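Local coordinates for MdbA (Actinomyces oris, PDB 4Z7X), which is a thiol-disulfide oxidoreductase that probably forms disulfide bonds in exported proteins, in a pathway linked to sortase-mediated pilus assembly, at residues Pro57-Cys70 with Phe188-Lys202. Residues are numbered along the deposited sequence; the frame is centred on the assembly and turned at random.
Sequences PVLDIYFDYSCSHC and FKARELEGTPTVFFK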
ATOM      1  N   PRO A  57       5.227  -9.669  13.686  1.00 16.66           N
ATOM      2  CA  PRO A  57       5.069  -8.291  14.088  1.00 12.52           C
ATOM      3  C   PRO A  57       4.693  -7.399  12.921  1.00 11.98           C
ATOM      4  O   PRO A  57       4.966  -7.722  11.766  1.00 10.35           O
ATOM      5  CB  PRO A  57       6.484  -7.903  14.544  1.00 16.84           C
ATOM      6  CG  PRO A  57       7.217  -9.135  14.704  1.00 21.39           C
ATOM      7  CD  PRO A  57       6.665 -10.027  13.664  1.00 19.73           C
ATOM      8  N   VAL A  58       4.111  -6.271  13.243  1.00 11.23           N
ATOM      9  CA  VAL A  58       3.605  -5.338  12.263  1.00 10.58           C
ATOM     10  C   VAL A  58       4.683  -4.490  11.624  1.00  9.09           C
ATOM     11  O   VAL A  58       5.400  -3.760  12.316  1.00 11.43           O
ATOM     12  CB  VAL A  58       2.485  -4.452  12.861  1.00 12.78           C
ATOM     13  CG1 VAL A  58       1.965  -3.502  11.803  1.00 13.49           C
ATOM     14  CG2 VAL A  58       1.347  -5.331  13.368  1.00 11.58           C
ATOM     15  N   LEU A  59       4.712  -4.513  10.285  1.00  9.43           N
ATOM     16  CA  LEU A  59       5.519  -3.570   9.483  1.00  9.68           C
ATOM     17  C   LEU A  59       4.544  -2.612   8.789  1.00  9.33           C
ATOM     18  O   LEU A  59       3.760  -3.034   7.917  1.00 11.10           O
ATOM     19  CB  LEU A  59       6.338  -4.295   8.427  1.00  9.56           C
ATOM     20  CG  LEU A  59       7.253  -3.450   7.564  1.00 12.34           C
ATOM     21  CD1 LEU A  59       8.437  -2.915   8.361  1.00 14.45           C
ATOM     22  CD2 LEU A  59       7.709  -4.296   6.372  1.00 14.32           C
ATOM     23  N   ASP A  60       4.569  -1.347   9.218  1.00  9.27           N
ATOM     24  CA  ASP A  60       3.668  -0.322   8.697  1.00  9.86           C
ATOM     25  C   ASP A  60       4.446   0.471   7.658  1.00 11.84           C
ATOM     26  O   ASP A  60       5.547   0.967   7.958  1.00 14.05           O
ATOM     27  CB  ASP A  60       3.313   0.680   9.818  1.00 13.59           C
ATOM     28  CG  ASP A  60       2.337   0.148  10.823  1.00 15.07           C
ATOM     29  OD1 ASP A  60       1.241  -0.215  10.406  1.00 17.57           O
ATOM     30  OD2 ASP A  60       2.653   0.117  12.058  1.00 22.92           O
ATOM     31  N   ILE A  61       3.878   0.643   6.481  1.00 11.09           N
ATOM     32  CA  ILE A  61       4.435   1.480   5.445  1.00  9.75           C
ATOM     33  C   ILE A  61       3.418   2.569   5.042  1.00 11.57           C
ATOM     34  O   ILE A  61       2.356   2.267   4.539  1.00 10.70           O
ATOM     35  CB  ILE A  61       4.850   0.683   4.185  1.00 12.02           C
ATOM     36  CG1 ILE A  61       5.834  -0.467   4.585  1.00 16.13           C
ATOM     37  CG2 ILE A  61       5.504   1.613   3.188  1.00 14.84           C
ATOM     38  CD1 ILE A  61       6.212  -1.395   3.469  1.00 21.70           C
ATOM     39  N   TYR A  62       3.813   3.810   5.302  1.00 11.74           N
ATOM     40  CA  TYR A  62       3.068   5.001   4.885  1.00  9.40           C
ATOM     41  C   TYR A  62       3.656   5.460   3.558  1.00 12.22           C
ATOM     42  O   TYR A  62       4.882   5.681   3.447  1.00 14.80           O
ATOM     43  CB  TYR A  62       3.148   6.134   5.927  1.00 11.74           C
ATOM     44  CG  TYR A  62       2.384   5.870   7.179  1.00 13.42           C
ATOM     45  CD1 TYR A  62       2.892   5.065   8.202  1.00 13.98           C
ATOM     46  CD2 TYR A  62       1.147   6.440   7.363  1.00 13.82           C
ATOM     47  CE1 TYR A  62       2.143   4.826   9.350  1.00 14.68           C
ATOM     48  CE2 TYR A  62       0.410   6.240   8.518  1.00 13.90           C
ATOM     49  CZ  TYR A  62       0.905   5.427   9.507  1.00 15.45           C
ATOM     50  OH  TYR A  62       0.167   5.185  10.659  1.00 17.00           O
ATOM     51  N   PHE A  63       2.792   5.584   2.558  1.00 11.32           N
ATOM     52  CA  PHE A  63       3.249   5.835   1.187  1.00 11.44           C
ATOM     53  C   PHE A  63       2.260   6.698   0.418  1.00 10.60           C
ATOM     54  O   PHE A  63       1.103   6.867   0.816  1.00 10.57           O
ATOM     55  CB  PHE A  63       3.422   4.503   0.467  1.00 13.16           C
ATOM     56  CG  PHE A  63       2.125   3.846   0.107  1.00 10.95           C
ATOM     57  CD1 PHE A  63       1.438   3.038   0.993  1.00 13.34           C
ATOM     58  CD2 PHE A  63       1.518   4.170  -1.086  1.00 11.23           C
ATOM     59  CE1 PHE A  63       0.216   2.505   0.625  1.00 13.72           C
ATOM     60  CE2 PHE A  63       0.315   3.639  -1.461  1.00 11.35           C
ATOM     61  CZ  PHE A  63      -0.357   2.808  -0.587  1.00 13.74           C
ATOM     62  N   ASP A  64       2.770   7.291  -0.661  1.00 11.07           N
ATOM     63  CA  ASP A  64       1.978   8.007  -1.673  1.00 11.71           C
ATOM     64  C   ASP A  64       2.366   7.420  -3.040  1.00 11.47           C
ATOM     65  O   ASP A  64       3.554   7.364  -3.370  1.00 11.33           O
ATOM     66  CB  ASP A  64       2.314   9.512  -1.609  1.00 12.71           C
ATOM     67  CG  ASP A  64       1.464  10.375  -2.533  1.00 11.68           C
ATOM     68  OD1 ASP A  64       0.942   9.854  -3.521  1.00 12.44           O
ATOM     69  OD2 ASP A  64       1.362  11.607  -2.294  1.00 15.50           O
ATOM     70  N   TYR A  65       1.384   6.977  -3.798  1.00 10.26           N
ATOM     71  CA  TYR A  65       1.601   6.491  -5.151  1.00 10.96           C
ATOM     72  C   TYR A  65       2.334   7.454  -6.083  1.00 11.99           C
ATOM     73  O   TYR A  65       2.899   7.018  -7.087  1.00 14.37           O
ATOM     74  CB  TYR A  65       0.291   6.026  -5.821  1.00 11.18           C
ATOM     75  CG  TYR A  65      -0.266   4.715  -5.278  1.00 10.06           C
ATOM     76  CD1 TYR A  65       0.486   3.563  -5.349  1.00  9.67           C
ATOM     77  CD2 TYR A  65      -1.494   4.653  -4.642  1.00 11.69           C
ATOM     78  CE1 TYR A  65       0.021   2.365  -4.872  1.00 10.06           C
ATOM     79  CE2 TYR A  65      -1.977   3.461  -4.137  1.00 11.21           C
ATOM     80  CZ  TYR A  65      -1.211   2.324  -4.237  1.00  9.96           C
ATOM     81  OH  TYR A  65      -1.671   1.162  -3.714  1.00 11.61           O
ATOM     82  N   SER A  66       2.300   8.742  -5.771  1.00 11.41           N
ATOM     83  CA  SER A  66       2.981   9.764  -6.576  1.00 11.62           C
ATOM     84  C   SER A  66       4.330  10.225  -6.016  1.00 11.41           C
ATOM     85  O   SER A  66       4.914  11.183  -6.537  1.00 13.95           O
ATOM     86  CB  SER A  66       2.086  10.986  -6.750  1.00 12.77           C
ATOM     87  OG  SER A  66       0.940  10.667  -7.520  1.00 14.74           O
ATOM     88  N   CYS A  67       4.853   9.478  -5.041  1.00 13.14           N
ATOM     89  CA  CYS A  67       6.133   9.794  -4.383  1.00 13.70           C
ATOM     90  C   CYS A  67       7.260   8.948  -4.975  1.00 13.24           C
ATOM     91  O   CYS A  67       7.240   7.690  -4.914  1.00 14.46           O
ATOM     92  CB  CYS A  67       6.018   9.577  -2.860  1.00 14.87           C
ATOM     93  SG  CYS A  67       7.614   9.689  -2.002  1.00 17.28           S
ATOM     94  N   SER A  68       8.265   9.612  -5.518  1.00 14.37           N
ATOM     95  CA  SER A  68       9.380   8.882  -6.135  1.00 15.76           C
ATOM     96  C   SER A  68      10.186   8.061  -5.161  1.00 13.11           C
ATOM     97  O   SER A  68      10.683   6.996  -5.526  1.00 14.51           O
ATOM     98  CB  SER A  68      10.278   9.868  -6.901  1.00 14.75           C
ATOM     99  OG  SER A  68      10.916  10.785  -6.028  1.00 19.89           O
ATOM    100  N   HIS A  69      10.308   8.537  -3.917  1.00 11.63           N
ATOM    101  CA  HIS A  69      10.999   7.759  -2.916  1.00 13.42           C
ATOM    102  C   HIS A  69      10.235   6.480  -2.554  1.00 12.88           C
ATOM    103  O   HIS A  69      10.834   5.419  -2.328  1.00 15.06           O
ATOM    104  CB  HIS A  69      11.262   8.603  -1.672  1.00 16.52           C
ATOM    105  CG  HIS A  69      12.190   9.738  -1.918  1.00 24.44           C
ATOM    106  ND1 HIS A  69      11.762  11.031  -2.104  1.00 33.09           N
ATOM    107  CD2 HIS A  69      13.533   9.761  -2.040  1.00 32.54           C
ATOM    108  CE1 HIS A  69      12.810  11.806  -2.312  1.00 34.21           C
ATOM    109  NE2 HIS A  69      13.896  11.056  -2.281  1.00 34.09           N
ATOM    110  N   CYS A  70       8.917   6.577  -2.487  1.00 12.57           N
ATOM    111  CA  CYS A  70       8.050   5.406  -2.310  1.00 12.17           C
ATOM    112  C   CYS A  70       8.157   4.433  -3.486  1.00 12.25           C
ATOM    113  O   CYS A  70       8.151   3.235  -3.287  1.00 13.89           O
ATOM    114  CB  CYS A  70       6.589   5.831  -2.140  1.00 12.83           C
ATOM    115  SG  CYS A  70       6.322   6.720  -0.599  1.00 14.78           S
ATOM    116  N   PHE A 188      -2.704  10.391   8.208  1.00 15.02           N
ATOM    117  CA  PHE A 188      -1.321  10.779   8.096  1.00 15.56           C
ATOM    118  C   PHE A 188      -1.103  12.066   8.899  1.00 16.29           C
ATOM    119  O   PHE A 188      -0.165  12.157   9.697  1.00 21.50           O
ATOM    120  CB  PHE A 188      -0.961  10.992   6.622  1.00 15.11           C
ATOM    121  CG  PHE A 188       0.475  11.295   6.374  1.00 15.25           C
ATOM    122  CD1 PHE A 188       1.381  10.269   6.162  1.00 19.07           C
ATOM    123  CD2 PHE A 188       0.936  12.605   6.381  1.00 19.52           C
ATOM    124  CE1 PHE A 188       2.718  10.521   5.953  1.00 19.72           C
ATOM    125  CE2 PHE A 188       2.276  12.888   6.139  1.00 19.32           C
ATOM    126  CZ  PHE A 188       3.165  11.846   5.935  1.00 21.28           C
ATOM    127  N   LYS A 189      -2.035  13.027   8.754  1.00 20.05           N
ATOM    128  CA  LYS A 189      -1.953  14.303   9.489  1.00 23.26           C
ATOM    129  C   LYS A 189      -2.088  14.128  10.978  1.00 24.94           C
ATOM    130  O   LYS A 189      -1.383  14.807  11.741  1.00 29.55           O
ATOM    131  CB  LYS A 189      -3.005  15.325   9.020  1.00 26.01           C
ATOM    132  CG  LYS A 189      -2.844  16.706   9.680  1.00 39.42           C
ATOM    133  CD  LYS A 189      -4.174  17.390   9.967  1.00 52.29           C
ATOM    134  CE  LYS A 189      -4.233  17.922  11.397  1.00 65.87           C
ATOM    135  NZ  LYS A 189      -5.522  18.609  11.721  1.00 63.95           N
ATOM    136  N   ALA A 190      -3.001  13.252  11.388  1.00 24.81           N
ATOM    137  CA  ALA A 190      -3.301  13.045  12.802  1.00 28.74           C
ATOM    138  C   ALA A 190      -2.061  12.589  13.547  1.00 32.25           C
ATOM    139  O   ALA A 190      -1.808  13.011  14.670  1.00 31.96           O
ATOM    140  CB  ALA A 190      -4.408  12.017  12.975  1.00 31.16           C
ATOM    141  N   ARG A 191      -1.276  11.750  12.883  1.00 27.79           N
ATOM    142  CA  ARG A 191      -0.093  11.150  13.465  1.00 28.06           C
ATOM    143  C   ARG A 191       1.165  11.982  13.289  1.00 23.10           C
ATOM    144  O   ARG A 191       2.278  11.572  13.727  1.00 25.83           O
ATOM    145  CB  ARG A 191       0.067   9.773  12.869  1.00 25.25           C
ATOM    146  CG  ARG A 191      -1.112   8.918  13.276  1.00 24.93           C
ATOM    147  CD  ARG A 191      -1.101   7.663  12.524  1.00 23.34           C
ATOM    148  NE  ARG A 191      -1.981   6.697  13.173  1.00 20.84           N
ATOM    149  CZ  ARG A 191      -2.658   5.766  12.516  1.00 22.11           C
ATOM    150  NH1 ARG A 191      -3.423   4.899  13.172  1.00 28.41           N
ATOM    151  NH2 ARG A 191      -2.636   5.762  11.205  1.00 26.77           N
ATOM    152  N   GLU A 192       0.979  13.144  12.661  1.00 25.26           N
ATOM    153  CA  GLU A 192       2.015  14.179  12.525  1.00 26.93           C
ATOM    154  C   GLU A 192       3.285  13.648  11.883  1.00 23.07           C
ATOM    155  O   GLU A 192       4.412  13.965  12.286  1.00 26.18           O
ATOM    156  CB  GLU A 192       2.307  14.796  13.878  1.00 31.78           C
ATOM    157  CG  GLU A 192       1.057  15.435  14.490  1.00 41.16           C
ATOM    158  CD  GLU A 192       1.322  16.690  15.295  1.00 55.91           C
ATOM    159  OE1 GLU A 192       0.503  16.961  16.184  1.00 87.74           O
ATOM    160  OE2 GLU A 192       2.310  17.415  15.034  1.00 60.39           O
ATOM    161  N   LEU A 193       3.078  12.855  10.855  1.00 25.78           N
ATOM    162  CA  LEU A 193       4.176  12.282  10.107  1.00 23.39           C
ATOM    163  C   LEU A 193       4.709  13.365   9.176  1.00 29.16           C
ATOM    164  O   LEU A 193       3.998  14.309   8.815  1.00 30.53           O
ATOM    165  CB  LEU A 193       3.706  11.047   9.352  1.00 24.96           C
ATOM    166  CG  LEU A 193       3.110   9.990  10.288  1.00 22.18           C
ATOM    167  CD1 LEU A 193       2.713   8.786   9.456  1.00 23.38           C
ATOM    168  CD2 LEU A 193       4.066   9.556  11.376  1.00 23.22           C
ATOM    169  N   GLU A 194       5.972  13.226   8.810  1.00 34.86           N
ATOM    170  CA  GLU A 194       6.696  14.317   8.177  1.00 36.19           C
ATOM    171  C   GLU A 194       6.938  14.143   6.680  1.00 33.64           C
ATOM    172  O   GLU A 194       7.169  15.131   5.980  1.00 49.14           O
ATOM    173  CB  GLU A 194       8.004  14.548   8.932  1.00 43.79           C
ATOM    174  CG  GLU A 194       7.756  14.620  10.445  1.00 55.00           C
ATOM    175  CD  GLU A 194       8.866  15.285  11.236  1.00 71.37           C
ATOM    176  OE1 GLU A 194       8.545  15.894  12.294  1.00 64.37           O
ATOM    177  OE2 GLU A 194      10.047  15.193  10.820  1.00 70.65           O
ATOM    178  N   GLY A 195       6.919  12.919   6.195  1.00 21.79           N
ATOM    179  CA  GLY A 195       7.157  12.659   4.796  1.00 19.53           C
ATOM    180  C   GLY A 195       6.808  11.237   4.415  1.00 17.53           C
ATOM    181  O   GLY A 195       6.364  10.444   5.255  1.00 18.02           O
ATOM    182  N   THR A 196       7.038  10.912   3.144  1.00 17.65           N
ATOM    183  CA  THR A 196       6.847   9.544   2.648  1.00 16.21           C
ATOM    184  C   THR A 196       8.124   9.029   1.930  1.00 16.13           C
ATOM    185  O   THR A 196       8.877   9.805   1.364  1.00 19.78           O
ATOM    186  CB  THR A 196       5.675   9.402   1.664  1.00 17.49           C
ATOM    187  OG1 THR A 196       5.822  10.352   0.608  1.00 21.51           O
ATOM    188  CG2 THR A 196       4.363   9.650   2.356  1.00 16.23           C
ATOM    189  N   PRO A 197       8.408   7.737   2.007  1.00 15.31           N
ATOM    190  CA  PRO A 197       7.744   6.810   2.918  1.00 14.57           C
ATOM    191  C   PRO A 197       8.077   7.076   4.385  1.00 14.18           C
ATOM    192  O   PRO A 197       9.074   7.714   4.686  1.00 17.43           O
ATOM    193  CB  PRO A 197       8.302   5.453   2.487  1.00 16.81           C
ATOM    194  CG  PRO A 197       9.633   5.754   1.931  1.00 19.76           C
ATOM    195  CD  PRO A 197       9.571   7.114   1.323  1.00 18.54           C
ATOM    196  N   THR A 198       7.214   6.582   5.286  1.00 13.87           N
ATOM    197  CA  THR A 198       7.524   6.484   6.702  1.00 13.34           C
ATOM    198  C   THR A 198       7.264   5.032   7.058  1.00 11.74           C
ATOM    199  O   THR A 198       6.218   4.485   6.683  1.00 12.88           O
ATOM    200  CB  THR A 198       6.683   7.438   7.596  1.00 16.42           C
ATOM    201  OG1 THR A 198       6.989   8.802   7.281  1.00 18.92           O
ATOM    202  CG2 THR A 198       7.004   7.180   9.043  1.00 21.38           C
ATOM    203  N   VAL A 199       8.199   4.414   7.756  1.00 11.64           N
ATOM    204  CA  VAL A 199       8.103   2.986   8.097  1.00 11.49           C
ATOM    205  C   VAL A 199       8.234   2.790   9.610  1.00 12.22           C
ATOM    206  O   VAL A 199       9.101   3.379  10.270  1.00 13.56           O
ATOM    207  CB  VAL A 199       9.219   2.212   7.330  1.00 12.89           C
ATOM    208  CG1 VAL A 199       9.220   0.737   7.666  1.00 15.15           C
ATOM    209  CG2 VAL A 199       9.041   2.371   5.810  1.00 13.90           C
ATOM    210  N   PHE A 200       7.363   1.930  10.152  1.00 11.69           N
ATOM    211  CA  PHE A 200       7.450   1.493  11.538  1.00 12.02           C
ATOM    212  C   PHE A 200       7.508  -0.023  11.564  1.00 12.18           C
ATOM    213  O   PHE A 200       6.903  -0.702  10.711  1.00 10.84           O
ATOM    214  CB  PHE A 200       6.228   1.973  12.306  1.00 13.06           C
ATOM    215  CG  PHE A 200       6.108   3.450  12.397  1.00 12.41           C
ATOM    216  CD1 PHE A 200       6.659   4.128  13.472  1.00 14.93           C
ATOM    217  CD2 PHE A 200       5.365   4.156  11.452  1.00 15.70           C
ATOM    218  CE1 PHE A 200       6.555   5.495  13.557  1.00 16.63           C
ATOM    219  CE2 PHE A 200       5.238   5.529  11.531  1.00 15.67           C
ATOM    220  CZ  PHE A 200       5.836   6.204  12.597  1.00 15.86           C
ATOM    221  N   PHE A 201       8.248  -0.552  12.527  1.00 11.49           N
ATOM    222  CA  PHE A 201       8.305  -1.992  12.769  1.00 12.21           C
ATOM    223  C   PHE A 201       8.146  -2.235  14.243  1.00 13.26           C
ATOM    224  O   PHE A 201       8.868  -1.677  15.049  1.00 15.41           O
ATOM    225  CB  PHE A 201       9.600  -2.621  12.239  1.00 13.14           C
ATOM    226  CG  PHE A 201       9.636  -4.101  12.461  1.00 13.11           C
ATOM    227  CD1 PHE A 201       8.686  -4.913  11.892  1.00 11.74           C
ATOM    228  CD2 PHE A 201      10.587  -4.670  13.281  1.00 15.41           C
ATOM    229  CE1 PHE A 201       8.693  -6.279  12.118  1.00 12.68           C
ATOM    230  CE2 PHE A 201      10.596  -6.015  13.512  1.00 15.77           C
ATOM    231  CZ  PHE A 201       9.646  -6.820  12.943  1.00 13.80           C
ATOM    232  N   LYS A 202       7.148  -3.035  14.595  1.00 13.50           N
ATOM    233  CA  LYS A 202       6.741  -3.189  15.995  0.60 17.33           C
ATOM    234  C   LYS A 202       6.498  -1.842  16.685  1.00 15.81           C
ATOM    235  O   LYS A 202       6.832  -1.660  17.867  1.00 21.23           O
ATOM    236  CB  LYS A 202       7.776  -3.978  16.773  0.60 21.04           C
ATOM    237  CG  LYS A 202       8.019  -5.359  16.228  0.60 20.79           C
ATOM    238  CD  LYS A 202       9.227  -6.042  16.848  0.60 26.27           C
ATOM    239  CE  LYS A 202       8.876  -6.632  18.192  0.60 30.10           C
ATOM    240  NZ  LYS A 202       9.989  -7.417  18.765  0.60 37.81           N
TER
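Y62 and L193 meet ring to methyl: L193 CD1 stands 3.5 Å from the centroid of the Y62 ring and 11° off its normal, a CH-pi contact over the face. Near the ring plane, R191 NH2 approaches Y62 OH at 2.9 Å, but the angle is poor for a hydrogen bond and the guanidinium stands 82° to the ring; NH2 makes a salt bridge to D38 and NE a hydrogen bond to the P15 carbonyl. F200 CE2 comes obliquely to Y62 CE1 at 3.9 Å.

The strands that carry Y62 and F200, 58-63 and 198-201, run antiparallel, with D60-F200 and Y62-T198 as hydrogen-bonded pairs; Y62 N to T198 O is the straightest bond, at 170°. L59, I61, V199 and F201 project from the other face, where L59 CD1 packs on V199 CG1 at 3.8 Å.

The peptide before P197 is cis, and P197 N lies 3.5 Å from C70 SG while T196 OG1 is 3.2 Å from C67 SG. A cis-proline loop facing a CxxC at a helix start is characteristic of the thioredoxin fold, consistent with a redox site here. C67 N-caps helix 68-86, its SG accepting from C70 N.

Strand 91-96 pairs with the far edge of 58-63, its H95 stacking on Y62, whereas the end of helix 178-190 brings the edge of the F188 ring to Y62 CD2.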